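Histone-lysine N-methyltransferase, H3 lysine-9 specific SUVH6 (Arabidopsis thaliana, PDB 6A5K) transfers methyl groups from S-adenosylmethionine to lysine 9 of histone H3 and probably reads methylated non-CG DNA through its SRA domain. Local coordinates at residues S6-K9 against V10-L14; Y80-E83 against L84-L87; M100-K104 against A105-T109; S227-E230 against V231-K235; N465-Y468 against D469-D472. The protein carries 1 engineered substitution. All blocks are in the same frame, centred on the assembly; numbering follows the deposited sequence.

Overall arrangement
The five contacts follow one another along the chain, each closing before the next opens, and all are local. Contacts 1 and 2 touch: helix 5-29 lays Val10, Thr13 and Leu14 on helix 81-87, the centres of the two contacts about 13 Å apart, so the N-terminal helix is packed against the SRA region. Contact 3 is the hairpin of strands 97-102 and 105-113, in the same SRA range as contact 2 and about 22 Å from it between centres. Contact 4, on helix 227-234, lies about 26 Å from contact 1, centre to centre. Contact 5, in the SET domain, is about 58 Å from contact 3 between centres, across the chain's centre: the probable DNA-reading and methyltransferase parts lie far apart.

Contact 1 (S6-K9 against V10-L14); sequences SRNK and VKETL
Val10, Lys11 and Arg7 carry this contact, a segment of the long alpha-helix 5-29 in which each i to i+4 pair is tied through the backbone. The N-H of Val10 meets Ser6 O at 2.9 Å, and Lys11 N and Glu12 N repeat the bond to Arg7 O and Asn8 O. Val10 turns its CG2 methyl back beside its own backbone N, with CG1 anti to that nitrogen (chi1 168°), and this brings CG2 to 3.3 Å from Ser6 O. Val10 is buried and also packs on Leu59 and on Leu87 of helix 81-87.

Arg7 and Lys11 cross at a slant. The aliphatic part of Lys11 lies over one face of the Arg7 guanidinium, with CD 4.0 Å from Arg7 NE and CG above the plane but displaced to its rim. Although both side chains are basic, their charged ends have other mates: Arg7 forms a salt bridge with Asp76, while Lys11 NZ is hydrogen-bonded to Ser458 OG, which Asn8 OD1 also meets. Through Asp76 the helix is tied to the SRA region and through Ser458 to the SET region.

At the far end of the segment Lys9 O accepts two bonds from one residue. Thr13 N and Thr13 OG1 reach it from opposite faces of the carbonyl plane, the hydroxyl OG1 lying 2.7 Å from Lys9 O.

Contact 2 (Y80-E83 against L84-L87); sequences YRME and LNIL
Leu84 meets Arg81 in the first turn of the short helix 81-87, within the SRA domain. Its N-H is bonded to Arg81 O at 2.9 Å, an i to i+3 bond. The leucine CB and CG rest against the same oxygen, and its side chain also packs on Phe78.

Asn85 follows, with its CB 3.9 Å from CE of Met82, a selenomethionine. The two side chains run side by side in the same direction; bends in the Met82 chain (chi2 -94°, chi3 86°) fold its methyl back toward its neighbour. The backbone bond from Asn85 N to Met82 O is weak.

Ile86 takes the same carbonyl more squarely: its N lies 2.9 Å from Met82 O, and its CG1 comes within 3.3 Å of that oxygen. Beyond the turn this side chain fits against Thr13 and Phe17 of helix 5-29.

Leu87 closes the turn on Glu83, a buried residue whose carboxylate is turned back to the start of the helix. There OE2 accepts from the backbone N of Gln79 and of Tyr80, while at the other end Leu87 N donates to Glu83 O at 3.1 Å.

Contact 3 (M100-K104 against A105-T109); sequences MKYGK and AKVAT
Met100 and Val107 are joined by a pair of backbone hydrogen bonds, Met100 N to Val107 O and Val107 N to Met100 O, both 3.0 Å. The next hydrogen-bonded pair, Tyr102 with Ala105, is tighter. Tyr102 N approaches Ala105 O to 2.6 Å, and Ala105 N returns to Tyr102 O at 2.8 Å, where the chain reverses. Between these pairs Lys101 and Lys106 form a non-hydrogen-bonded pair whose side chains diverge, and a CA-H...O contact brings Lys106 CA to 3.2 Å from Met100 O.

Apolar contacts occupy the face that bears Met100, Tyr102, Ala105 and Val107. Tyr102 and Val107 lie diagonally across the strands, the CB of Tyr102 3.8 Å from Val107 CG2, with both valine methyls close to the root of the ring. Val107 also packs on Ser164 of helix 156-167 and on Thr169. Replacing Val107 with an alanine would probably deprive the Tyr102 CB and ring base of this support and open a gap beside Ser164 and Thr169. Further along, the selenomethionine Met100 crosses Thr109 at about a right angle, its CG 3.6 Å from Thr109 CG2. Its chi1 of 81° sets CG between the backbone N and carbonyl carbon, from where the extended chain passes the threonine methyl.

Gly103, with positive phi, and Lys104 occupy the corners of a type II' beta turn, which makes the whole a two-residue beta hairpin at the margin of the SRA sheet.

Contact 4 (S227-E230 against V231-K235); sequences SWVE and VKKSK
The short helix 227-234 brings Val229 and Lys233 together one turn apart. The two side chains lie alongside each other and point the same way, with Val229 CG1 3.6 Å from Lys233 CE. The lysine CG is anti to the carbonyl carbon (chi1 -66°), which carries the chain back along the preceding turn; its CG also passes 3.3 Å from Val229 O. It is the aliphatic part of the lysine that touches, through CE, while the carboxylate of Glu230 remains too far from its NZ for an ion pair.

Trp228 and Lys232 meet more loosely. The methylene CD of Lys232 is near the plane of the indole, at its edge, 4.5 Å from CZ3 of Trp228, whereas Val229 CG2 lies over one face of the same ring toward the rim. The indole also reaches Ser124 and Asp193, the latter on strand 190-205.

Regular alpha-helical bonding underlies these contacts: Val231 N to Ser227 O, Lys232 N to Trp228 O, Lys233 N to Val229 O and Ser234 N to Glu230 O are all 2.9 Å. Val231 places CG2 3.2 Å from Ser227 O and also touches Pro488, so the helix borders the SET region.

Near the C-terminal end the Ser234 hydroxyl folds back on the helix. Its OG donates to Val231 O at 2.7 Å, in the carbonyl plane and on a lone pair, before Lys235 leaves the helical conformation.

Contact 5 (N465-Y468 against D469-D472); sequences NVLY and DHED
Water 1 is gripped by three groups where strand 461-467 of the SET domain gives way to its following loop. It accepts from Tyr468 N and donates to Asp469 OD1 at 2.7 Å and to His470 O at 3.1 Å, bridging the end of the strand to the turn. The same water lies above the imidazole of His470, over its centre. Asp469 OD1 is also hydrogen-bonded to His477 NE2, which ties the loop to the next strand.

The Asp469 carboxylate stacks on Tyr468, the two planes 19° apart, with OD1 over the middle of the ring and CB making an off-centre CH-pi contact. Tyr468 CG sits between its backbone N and carbonyl carbon (chi1 68°), which folds the ring over the following residue; the ring also stacks with His477. A serine in place of Tyr468 would probably leave the Asp469 carboxylate without its stacking surface and deprive His477 of its aromatic partner.

Leu467 and His470 cross nearly at right angles, the methyl CD2 of Leu467 3.6 Å from CE1 of His470. The imidazole is steadied by the loop itself: Asp472 N donates in the ring plane to His470 ND1 at 3.0 Å.

Contact 1 (S6-K9 against V10-L14)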
loop_
_atom_site.group_PDB
_atom_site.type_symbol
_atom_site.label_atom_id
_atom_site.label_comp_id
_atom_site.label_asym_id
_atom_site.label_seq_id
_atom_site.Cartn_x
_atom_site.Cartn_y
_atom_site.Cartn_z
ATOM N N SER A 6 -6.222 13.463 -11.646
ATOM C CA SER A 6 -5.809 12.231 -12.325
ATOM C C SER A 6 -5.136 11.248 -11.382
ATOM O O SER A 6 -5.437 10.058 -11.412
ATOM C CB SER A 6 -4.855 12.539 -13.480
ATOM O OG SER A 6 -5.560 13.007 -14.612
ATOM N N ARG A 7 -4.213 11.741 -10.557
ATOM C CA ARG A 7 -3.522 10.886 -9.592
ATOM C C ARG A 7 -4.507 10.210 -8.641
ATOM O O ARG A 7 -4.444 8.996 -8.409
ATOM C CB ARG A 7 -2.500 11.694 -8.788
ATOM C CG ARG A 7 -1.721 10.863 -7.781
ATOM C CD ARG A 7 -0.993 9.721 -8.475
ATOM N NE ARG A 7 -0.021 9.052 -7.611
ATOM C CZ ARG A 7 0.580 7.902 -7.920
ATOM N NH1 ARG A 7 0.292 7.291 -9.062
ATOM N NH2 ARG A 7 1.464 7.359 -7.089
ATOM N N ASN A 8 -5.412 11.003 -8.078
ATOM C CA ASN A 8 -6.424 10.442 -7.192
ATOM C C ASN A 8 -7.323 9.443 -7.925
ATOM O O ASN A 8 -7.646 8.391 -7.386
ATOM C CB ASN A 8 -7.266 11.550 -6.561
ATOM C CG ASN A 8 -6.695 12.032 -5.237
ATOM O OD1 ASN A 8 -5.533 11.763 -4.895
ATOM N ND2 ASN A 8 -7.511 12.758 -4.486
ATOM N N LYS A 9 -7.712 9.766 -9.158
ATOM C CA LYS A 9 -8.529 8.854 -9.966
ATOM C C LYS A 9 -7.835 7.501 -10.161
ATOM O O LYS A 9 -8.452 6.443 -10.005
ATOM C CB LYS A 9 -8.848 9.469 -11.332
ATOM C CG LYS A 9 -9.804 10.646 -11.300
ATOM C CD LYS A 9 -10.069 11.176 -12.708
ATOM C CE LYS A 9 -10.769 12.530 -12.677
ATOM N NZ LYS A 9 -12.210 12.447 -13.065
ATOM N N VAL A 10 -6.549 7.537 -10.498
ATOM C CA VAL A 10 -5.779 6.312 -10.686
ATOM C C VAL A 10 -5.715 5.493 -9.389
ATOM O O VAL A 10 -6.020 4.283 -9.374
ATOM C CB VAL A 10 -4.356 6.628 -11.176
ATOM C CG1 VAL A 10 -3.454 5.389 -11.090
ATOM C CG2 VAL A 10 -4.398 7.173 -12.611
ATOM N N LYS A 11 -5.349 6.157 -8.292
ATOM C CA LYS A 11 -5.201 5.434 -7.030
ATOM C C LYS A 11 -6.532 4.843 -6.561
ATOM O O LYS A 11 -6.586 3.694 -6.124
ATOM C CB LYS A 11 -4.600 6.344 -5.945
ATOM C CG LYS A 11 -3.141 6.719 -6.226
ATOM C CD LYS A 11 -2.401 7.167 -4.964
ATOM C CE LYS A 11 -2.919 8.493 -4.435
ATOM N NZ LYS A 11 -2.034 9.043 -3.361
ATOM N N GLU A 12 -7.604 5.617 -6.671
ATOM C CA GLU A 12 -8.919 5.137 -6.256
ATOM C C GLU A 12 -9.436 4.015 -7.154
ATOM O O GLU A 12 -10.175 3.138 -6.698
ATOM C CB GLU A 12 -9.919 6.287 -6.227
ATOM C CG GLU A 12 -9.637 7.284 -5.105
ATOM C CD GLU A 12 -10.516 8.513 -5.184
ATOM O OE1 GLU A 12 -11.421 8.539 -6.041
ATOM O OE2 GLU A 12 -10.299 9.454 -4.392
ATOM N N THR A 13 -9.057 4.037 -8.428
ATOM C CA THR A 13 -9.476 2.968 -9.336
ATOM C C THR A 13 -8.788 1.663 -8.947
ATOM O O THR A 13 -9.426 0.601 -8.902
ATOM C CB THR A 13 -9.175 3.325 -10.812
ATOM O OG1 THR A 13 -9.889 4.518 -11.163
ATOM C CG2 THR A 13 -9.606 2.198 -11.751
ATOM N N LEU A 14 -7.491 1.740 -8.646
ATOM C CA LEU A 14 -6.771 0.546 -8.198
ATOM C C LEU A 14 -7.292 0.053 -6.844
ATOM O O LEU A 14 -7.369 -1.156 -6.595
ATOM C CB LEU A 14 -5.265 0.814 -8.110
ATOM C CG LEU A 14 -4.536 1.148 -9.415
ATOM C CD1 LEU A 14 -3.046 1.412 -9.144
ATOM C CD2 LEU A 14 -4.711 0.036 -10.416
#

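Contact 2 (Y80-E83 against L84-L87)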
loop_
_atom_site.group_PDB
_atom_site.type_symbol
_atom_site.label_atom_id
_atom_site.label_comp_id
_atom_site.label_asym_id
_atom_site.label_seq_id
_atom_site.Cartn_x
_atom_site.Cartn_y
_atom_site.Cartn_z
ATOM N N TYR A 80 -1.406 -7.281 -10.072
ATOM C CA TYR A 80 -1.887 -8.027 -11.224
ATOM C C TYR A 80 -1.601 -7.315 -12.537
ATOM O O TYR A 80 -1.710 -6.089 -12.633
ATOM C CB TYR A 80 -3.386 -8.271 -11.106
ATOM C CG TYR A 80 -3.815 -9.087 -9.908
ATOM C CD1 TYR A 80 -3.746 -10.472 -9.931
ATOM C CD2 TYR A 80 -4.340 -8.474 -8.771
ATOM C CE1 TYR A 80 -4.162 -11.224 -8.854
ATOM C CE2 TYR A 80 -4.754 -9.228 -7.683
ATOM C CZ TYR A 80 -4.665 -10.599 -7.736
ATOM O OH TYR A 80 -5.079 -11.364 -6.674
ATOM N N ARG A 81 -1.257 -8.097 -13.554
ATOM C CA ARG A 81 -1.083 -7.569 -14.897
ATOM C C ARG A 81 -2.346 -6.854 -15.367
ATOM O O ARG A 81 -2.269 -5.863 -16.097
ATOM C CB ARG A 81 -0.719 -8.698 -15.868
ATOM C CG ARG A 81 0.546 -8.458 -16.678
ATOM C CD ARG A 81 0.682 -9.524 -17.751
ATOM N NE ARG A 81 1.855 -9.344 -18.603
ATOM C CZ ARG A 81 3.030 -9.925 -18.381
ATOM N NH1 ARG A 81 3.197 -10.719 -17.329
ATOM N NH2 ARG A 81 4.041 -9.707 -19.210
HETATM N N MSE A 82 -3.506 -7.352 -14.938
HETATM C CA MSE A 82 -4.794 -6.747 -15.295
HETATM C C MSE A 82 -4.923 -5.279 -14.866
HETATM O O MSE A 82 -5.668 -4.506 -15.487
HETATM C CB MSE A 82 -5.944 -7.559 -14.691
HETATM C CG MSE A 82 -6.280 -8.826 -15.473
HETATM SE SE MSE A 82 -7.712 -8.563 -16.758
HETATM C CE MSE A 82 -6.658 -7.903 -18.246
ATOM N N GLU A 83 -4.211 -4.893 -13.808
ATOM C CA GLU A 83 -4.225 -3.499 -13.362
ATOM C C GLU A 83 -3.669 -2.594 -14.460
ATOM O O GLU A 83 -4.120 -1.465 -14.631
ATOM C CB GLU A 83 -3.423 -3.324 -12.069
ATOM C CG GLU A 83 -3.993 -4.058 -10.857
ATOM C CD GLU A 83 -3.123 -3.889 -9.613
ATOM O OE1 GLU A 83 -2.850 -2.736 -9.215
ATOM O OE2 GLU A 83 -2.705 -4.910 -9.030
ATOM N N LEU A 84 -2.692 -3.102 -15.207
ATOM C CA LEU A 84 -2.096 -2.346 -16.308
ATOM C C LEU A 84 -3.125 -2.087 -17.404
ATOM O O LEU A 84 -3.123 -1.025 -18.038
ATOM C CB LEU A 84 -0.885 -3.089 -16.879
ATOM C CG LEU A 84 0.205 -3.470 -15.876
ATOM C CD1 LEU A 84 1.340 -4.216 -16.584
ATOM C CD2 LEU A 84 0.727 -2.243 -15.141
ATOM N N ASN A 85 -4.013 -3.055 -17.626
ATOM C CA ASN A 85 -5.064 -2.879 -18.628
ATOM C C ASN A 85 -6.159 -1.943 -18.133
ATOM O O ASN A 85 -6.694 -1.131 -18.893
ATOM C CB ASN A 85 -5.673 -4.224 -19.027
ATOM C CG ASN A 85 -6.733 -4.087 -20.115
ATOM O OD1 ASN A 85 -6.447 -3.661 -21.238
ATOM N ND2 ASN A 85 -7.963 -4.455 -19.786
ATOM N N ILE A 86 -6.489 -2.052 -16.853
ATOM C CA ILE A 86 -7.529 -1.205 -16.277
ATOM C C ILE A 86 -7.170 0.279 -16.400
ATOM O O ILE A 86 -8.034 1.122 -16.671
ATOM C CB ILE A 86 -7.783 -1.578 -14.804
ATOM C CG1 ILE A 86 -8.461 -2.945 -14.742
ATOM C CG2 ILE A 86 -8.657 -0.535 -14.121
ATOM C CD1 ILE A 86 -8.431 -3.596 -13.375
ATOM N N LEU A 87 -5.881 0.577 -16.256
ATOM C CA LEU A 87 -5.382 1.952 -16.322
ATOM C C LEU A 87 -4.965 2.389 -17.726
ATOM O O LEU A 87 -4.694 3.571 -17.958
ATOM C CB LEU A 87 -4.190 2.119 -15.374
ATOM C CG LEU A 87 -4.439 1.897 -13.883
ATOM C CD1 LEU A 87 -3.153 2.154 -13.075
ATOM C CD2 LEU A 87 -5.572 2.787 -13.410
#

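Contact 3 (M100-K104 against A105-T109)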
loop_
_atom_site.group_PDB
_atom_site.type_symbol
_atom_site.label_atom_id
_atom_site.label_comp_id
_atom_site.label_asym_id
_atom_site.label_seq_id
_atom_site.Cartn_x
_atom_site.Cartn_y
_atom_site.Cartn_z
HETATM N N MSE A 100 1.221 0.888 -31.005
HETATM C CA MSE A 100 0.153 1.673 -31.602
HETATM C C MSE A 100 0.582 2.193 -32.962
HETATM O O MSE A 100 1.774 2.265 -33.266
HETATM C CB MSE A 100 -0.246 2.833 -30.682
HETATM C CG MSE A 100 0.655 4.055 -30.766
HETATM SE SE MSE A 100 0.154 5.495 -29.510
HETATM C CE MSE A 100 1.077 6.949 -30.426
ATOM N N LYS A 101 -0.406 2.542 -33.776
ATOM C CA LYS A 101 -0.174 3.140 -35.081
ATOM C C LYS A 101 0.603 4.444 -34.916
ATOM O O LYS A 101 0.321 5.232 -34.016
ATOM C CB LYS A 101 -1.514 3.372 -35.784
ATOM C CG LYS A 101 -1.436 3.711 -37.249
ATOM C CD LYS A 101 -2.826 3.708 -37.881
ATOM C CE LYS A 101 -2.737 3.616 -39.401
ATOM N NZ LYS A 101 -4.019 3.178 -40.024
ATOM N N TYR A 102 1.603 4.655 -35.765
ATOM C CA TYR A 102 2.390 5.883 -35.725
ATOM C C TYR A 102 2.795 6.265 -37.134
ATOM O O TYR A 102 3.703 5.663 -37.702
ATOM C CB TYR A 102 3.631 5.717 -34.848
ATOM C CG TYR A 102 4.413 6.996 -34.647
ATOM C CD1 TYR A 102 5.368 7.407 -35.563
ATOM C CD2 TYR A 102 4.196 7.787 -33.533
ATOM C CE1 TYR A 102 6.079 8.577 -35.376
ATOM C CE2 TYR A 102 4.906 8.949 -33.335
ATOM C CZ TYR A 102 5.840 9.344 -34.257
ATOM O OH TYR A 102 6.537 10.511 -34.054
ATOM N N GLY A 103 2.130 7.271 -37.692
ATOM C CA GLY A 103 2.309 7.597 -39.095
ATOM C C GLY A 103 1.876 6.403 -39.923
ATOM O O GLY A 103 0.770 5.893 -39.745
ATOM N N LYS A 104 2.752 5.949 -40.813
ATOM C CA LYS A 104 2.502 4.755 -41.611
ATOM C C LYS A 104 2.964 3.504 -40.887
ATOM O O LYS A 104 2.750 2.387 -41.356
ATOM C CB LYS A 104 3.216 4.839 -42.958
ATOM C CG LYS A 104 2.651 5.848 -43.926
ATOM C CD LYS A 104 3.420 5.771 -45.230
ATOM C CE LYS A 104 2.748 6.551 -46.333
ATOM N NZ LYS A 104 1.368 6.063 -46.615
ATOM N N ALA A 105 3.609 3.696 -39.747
ATOM C CA ALA A 105 4.206 2.584 -39.035
ATOM C C ALA A 105 3.482 2.277 -37.730
ATOM O O ALA A 105 2.403 2.808 -37.448
ATOM C CB ALA A 105 5.672 2.878 -38.762
ATOM N N LYS A 106 4.085 1.391 -36.951
ATOM C CA LYS A 106 3.652 1.146 -35.587
ATOM C C LYS A 106 4.877 1.205 -34.700
ATOM O O LYS A 106 5.948 0.741 -35.090
ATOM C CB LYS A 106 2.946 -0.206 -35.461
ATOM C CG LYS A 106 1.611 -0.271 -36.189
ATOM C CD LYS A 106 1.166 -1.706 -36.411
ATOM C CE LYS A 106 -0.200 -1.760 -37.092
ATOM N NZ LYS A 106 -0.578 -3.145 -37.492
ATOM N N VAL A 107 4.731 1.808 -33.525
ATOM C CA VAL A 107 5.821 1.863 -32.568
ATOM C C VAL A 107 5.332 1.299 -31.252
ATOM O O VAL A 107 4.136 1.348 -30.960
ATOM C CB VAL A 107 6.347 3.298 -32.351
ATOM C CG1 VAL A 107 6.921 3.861 -33.650
ATOM C CG2 VAL A 107 5.248 4.203 -31.784
ATOM N N ALA A 108 6.250 0.748 -30.466
ATOM C CA ALA A 108 5.887 0.226 -29.155
ATOM C C ALA A 108 5.446 1.348 -28.231
ATOM O O ALA A 108 6.003 2.447 -28.260
ATOM C CB ALA A 108 7.047 -0.527 -28.540
ATOM N N THR A 109 4.450 1.066 -27.400
ATOM C CA THR A 109 4.029 2.013 -26.383
ATOM C C THR A 109 4.527 1.559 -25.020
ATOM O O THR A 109 4.867 2.381 -24.163
ATOM C CB THR A 109 2.510 2.154 -26.337
ATOM O OG1 THR A 109 1.926 0.849 -26.227
ATOM C CG2 THR A 109 1.998 2.844 -27.609
#

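Contact 4 (S227-E230 against V231-K235)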
loop_
_atom_site.group_PDB
_atom_site.type_symbol
_atom_site.label_atom_id
_atom_site.label_comp_id
_atom_site.label_asym_id
_atom_site.label_seq_id
_atom_site.Cartn_x
_atom_site.Cartn_y
_atom_site.Cartn_z
ATOM N N SER A 227 13.223 2.867 -8.422
ATOM C CA SER A 227 13.032 2.482 -7.029
ATOM C C SER A 227 14.015 1.375 -6.632
ATOM O O SER A 227 14.432 1.309 -5.475
ATOM C CB SER A 227 11.578 2.053 -6.758
ATOM O OG SER A 227 11.214 0.877 -7.463
ATOM N N TRP A 228 14.420 0.531 -7.581
ATOM C CA TRP A 228 15.339 -0.551 -7.218
ATOM C C TRP A 228 16.728 0.020 -6.931
ATOM O O TRP A 228 17.482 -0.529 -6.127
ATOM C CB TRP A 228 15.393 -1.649 -8.299
ATOM C CG TRP A 228 16.011 -1.295 -9.637
ATOM C CD1 TRP A 228 15.350 -0.970 -10.783
ATOM C CD2 TRP A 228 17.410 -1.294 -9.970
ATOM N NE1 TRP A 228 16.251 -0.744 -11.806
ATOM C CE2 TRP A 228 17.519 -0.935 -11.328
ATOM C CE3 TRP A 228 18.579 -1.547 -9.244
ATOM C CZ2 TRP A 228 18.751 -0.818 -11.975
ATOM C CZ3 TRP A 228 19.802 -1.437 -9.889
ATOM C CH2 TRP A 228 19.876 -1.076 -11.240
ATOM N N VAL A 229 17.049 1.139 -7.566
ATOM C CA VAL A 229 18.308 1.825 -7.287
ATOM C C VAL A 229 18.269 2.445 -5.891
ATOM O O VAL A 229 19.237 2.349 -5.121
ATOM C CB VAL A 229 18.597 2.904 -8.348
ATOM C CG1 VAL A 229 19.736 3.819 -7.908
ATOM C CG2 VAL A 229 18.906 2.247 -9.685
ATOM N N GLU A 230 17.140 3.065 -5.554
ATOM C CA GLU A 230 16.973 3.655 -4.229
ATOM C C GLU A 230 17.073 2.591 -3.139
ATOM O O GLU A 230 17.693 2.807 -2.092
ATOM C CB GLU A 230 15.630 4.389 -4.125
ATOM C CG GLU A 230 15.513 5.654 -4.975
ATOM C CD GLU A 230 16.474 6.769 -4.569
ATOM O OE1 GLU A 230 17.241 6.604 -3.594
ATOM O OE2 GLU A 230 16.450 7.829 -5.228
ATOM N N VAL A 231 16.460 1.440 -3.394
ATOM C CA VAL A 231 16.493 0.337 -2.436
ATOM C C VAL A 231 17.926 -0.178 -2.280
ATOM O O VAL A 231 18.424 -0.377 -1.159
ATOM C CB VAL A 231 15.553 -0.809 -2.876
ATOM C CG1 VAL A 231 15.815 -2.062 -2.064
ATOM C CG2 VAL A 231 14.093 -0.381 -2.737
ATOM N N LYS A 232 18.593 -0.372 -3.416
ATOM C CA LYS A 232 19.985 -0.810 -3.401
ATOM C C LYS A 232 20.841 0.137 -2.560
ATOM O O LYS A 232 21.618 -0.313 -1.716
ATOM C CB LYS A 232 20.540 -0.910 -4.825
ATOM C CG LYS A 232 22.000 -1.334 -4.879
ATOM C CD LYS A 232 22.496 -1.452 -6.311
ATOM C CE LYS A 232 24.021 -1.442 -6.358
ATOM N NZ LYS A 232 24.590 -2.794 -6.624
ATOM N N LYS A 233 20.677 1.444 -2.761
ATOM C CA LYS A 233 21.439 2.415 -1.975
ATOM C C LYS A 233 21.075 2.352 -0.497
ATOM O O LYS A 233 21.928 2.561 0.364
ATOM C CB LYS A 233 21.220 3.844 -2.475
ATOM C CG LYS A 233 21.735 4.155 -3.869
ATOM C CD LYS A 233 21.377 5.599 -4.228
ATOM C CE LYS A 233 21.600 5.899 -5.700
ATOM N NZ LYS A 233 23.030 5.812 -6.096
ATOM N N SER A 234 19.809 2.075 -0.201
ATOM C CA SER A 234 19.370 2.002 1.190
ATOM C C SER A 234 19.974 0.788 1.883
ATOM O O SER A 234 20.077 0.751 3.112
ATOM C CB SER A 234 17.844 1.945 1.284
ATOM O OG SER A 234 17.372 0.624 1.072
ATOM N N LYS A 235 20.375 -0.205 1.092
ATOM C CA LYS A 235 20.978 -1.411 1.660
ATOM C C LYS A 235 22.502 -1.314 1.799
ATOM O O LYS A 235 23.164 -2.308 2.093
ATOM C CB LYS A 235 20.622 -2.634 0.808
ATOM C CG LYS A 235 19.185 -3.100 0.943
ATOM C CD LYS A 235 18.874 -4.218 -0.045
ATOM C CE LYS A 235 17.382 -4.537 -0.079
ATOM N NZ LYS A 235 17.060 -5.801 0.637
#

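Contact 5 (N465-Y468 against D469-D472)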
loop_
_atom_site.group_PDB
_atom_site.type_symbol
_atom_site.label_atom_id
_atom_site.label_comp_id
_atom_site.label_asym_id
_atom_site.label_seq_id
_atom_site.Cartn_x
_atom_site.Cartn_y
_atom_site.Cartn_z
ATOM N N ASN A 465 -9.977 0.939 13.898
ATOM C CA ASN A 465 -10.201 0.549 15.288
ATOM C C ASN A 465 -10.237 -0.968 15.417
ATOM O O ASN A 465 -10.945 -1.638 14.663
ATOM C CB ASN A 465 -11.505 1.151 15.816
ATOM C CG ASN A 465 -11.411 2.652 16.032
ATOM O OD1 ASN A 465 -10.321 3.216 16.089
ATOM N ND2 ASN A 465 -12.559 3.304 16.164
ATOM N N VAL A 466 -9.468 -1.502 16.366
ATOM C CA VAL A 466 -9.421 -2.945 16.606
ATOM C C VAL A 466 -9.565 -3.253 18.096
ATOM O O VAL A 466 -8.965 -2.589 18.939
ATOM C CB VAL A 466 -8.103 -3.582 16.075
ATOM C CG1 VAL A 466 -8.057 -5.090 16.377
ATOM C CG2 VAL A 466 -7.962 -3.357 14.571
ATOM N N LEU A 467 -10.380 -4.254 18.410
ATOM C CA LEU A 467 -10.490 -4.761 19.774
ATOM C C LEU A 467 -10.049 -6.219 19.823
ATOM O O LEU A 467 -10.390 -6.992 18.924
ATOM C CB LEU A 467 -11.927 -4.622 20.283
ATOM C CG LEU A 467 -12.416 -3.183 20.480
ATOM C CD1 LEU A 467 -13.932 -3.137 20.643
ATOM C CD2 LEU A 467 -11.722 -2.553 21.688
ATOM N N TYR A 468 -9.286 -6.596 20.853
ATOM C CA TYR A 468 -8.963 -8.013 21.052
ATOM C C TYR A 468 -8.674 -8.399 22.508
ATOM O O TYR A 468 -9.120 -9.454 22.959
ATOM C CB TYR A 468 -7.781 -8.429 20.163
ATOM C CG TYR A 468 -6.440 -7.822 20.519
ATOM C CD1 TYR A 468 -5.521 -8.526 21.289
ATOM C CD2 TYR A 468 -6.079 -6.561 20.062
ATOM C CE1 TYR A 468 -4.290 -7.983 21.612
ATOM C CE2 TYR A 468 -4.844 -6.013 20.378
ATOM C CZ TYR A 468 -3.958 -6.729 21.156
ATOM O OH TYR A 468 -2.730 -6.193 21.478
ATOM N N ASP A 469 -7.940 -7.570 23.245
ATOM C CA ASP A 469 -7.616 -7.918 24.633
ATOM C C ASP A 469 -8.631 -7.351 25.622
ATOM O O ASP A 469 -8.494 -7.536 26.831
ATOM C CB ASP A 469 -6.210 -7.445 25.004
ATOM C CG ASP A 469 -6.023 -5.953 24.824
ATOM O OD1 ASP A 469 -6.794 -5.337 24.055
ATOM O OD2 ASP A 469 -5.099 -5.396 25.453
ATOM N N HIS A 470 -9.637 -6.660 25.098
ATOM C CA HIS A 470 -10.761 -6.162 25.886
ATOM C C HIS A 470 -11.872 -5.747 24.921
ATOM O O HIS A 470 -11.663 -5.722 23.708
ATOM C CB HIS A 470 -10.343 -4.985 26.784
ATOM C CG HIS A 470 -9.892 -3.771 26.029
ATOM N ND1 HIS A 470 -10.768 -2.932 25.375
ATOM C CD2 HIS A 470 -8.657 -3.251 25.831
ATOM C CE1 HIS A 470 -10.093 -1.951 24.803
ATOM N NE2 HIS A 470 -8.809 -2.120 25.064
ATOM N N GLU A 471 -13.044 -5.421 25.456
ATOM C CA GLU A 471 -14.181 -5.024 24.624
ATOM C C GLU A 471 -14.623 -3.589 24.898
ATOM O O GLU A 471 -15.762 -3.219 24.620
ATOM C CB GLU A 471 -15.360 -5.975 24.845
ATOM C CG GLU A 471 -15.068 -7.413 24.473
ATOM C CD GLU A 471 -16.151 -8.362 24.940
ATOM O OE1 GLU A 471 -17.207 -7.879 25.400
ATOM O OE2 GLU A 471 -15.946 -9.590 24.850
ATOM N N ASP A 472 -13.722 -2.777 25.436
ATOM C CA ASP A 472 -14.061 -1.397 25.742
ATOM C C ASP A 472 -13.979 -0.558 24.465
ATOM O O ASP A 472 -12.899 -0.120 24.060
ATOM C CB ASP A 472 -13.138 -0.842 26.829
ATOM C CG ASP A 472 -13.650 0.463 27.423
ATOM O OD1 ASP A 472 -14.361 1.207 26.717
ATOM O OD2 ASP A 472 -13.334 0.748 28.595
HETATM O O HOH W 1 -8.965 -4.491 22.784
#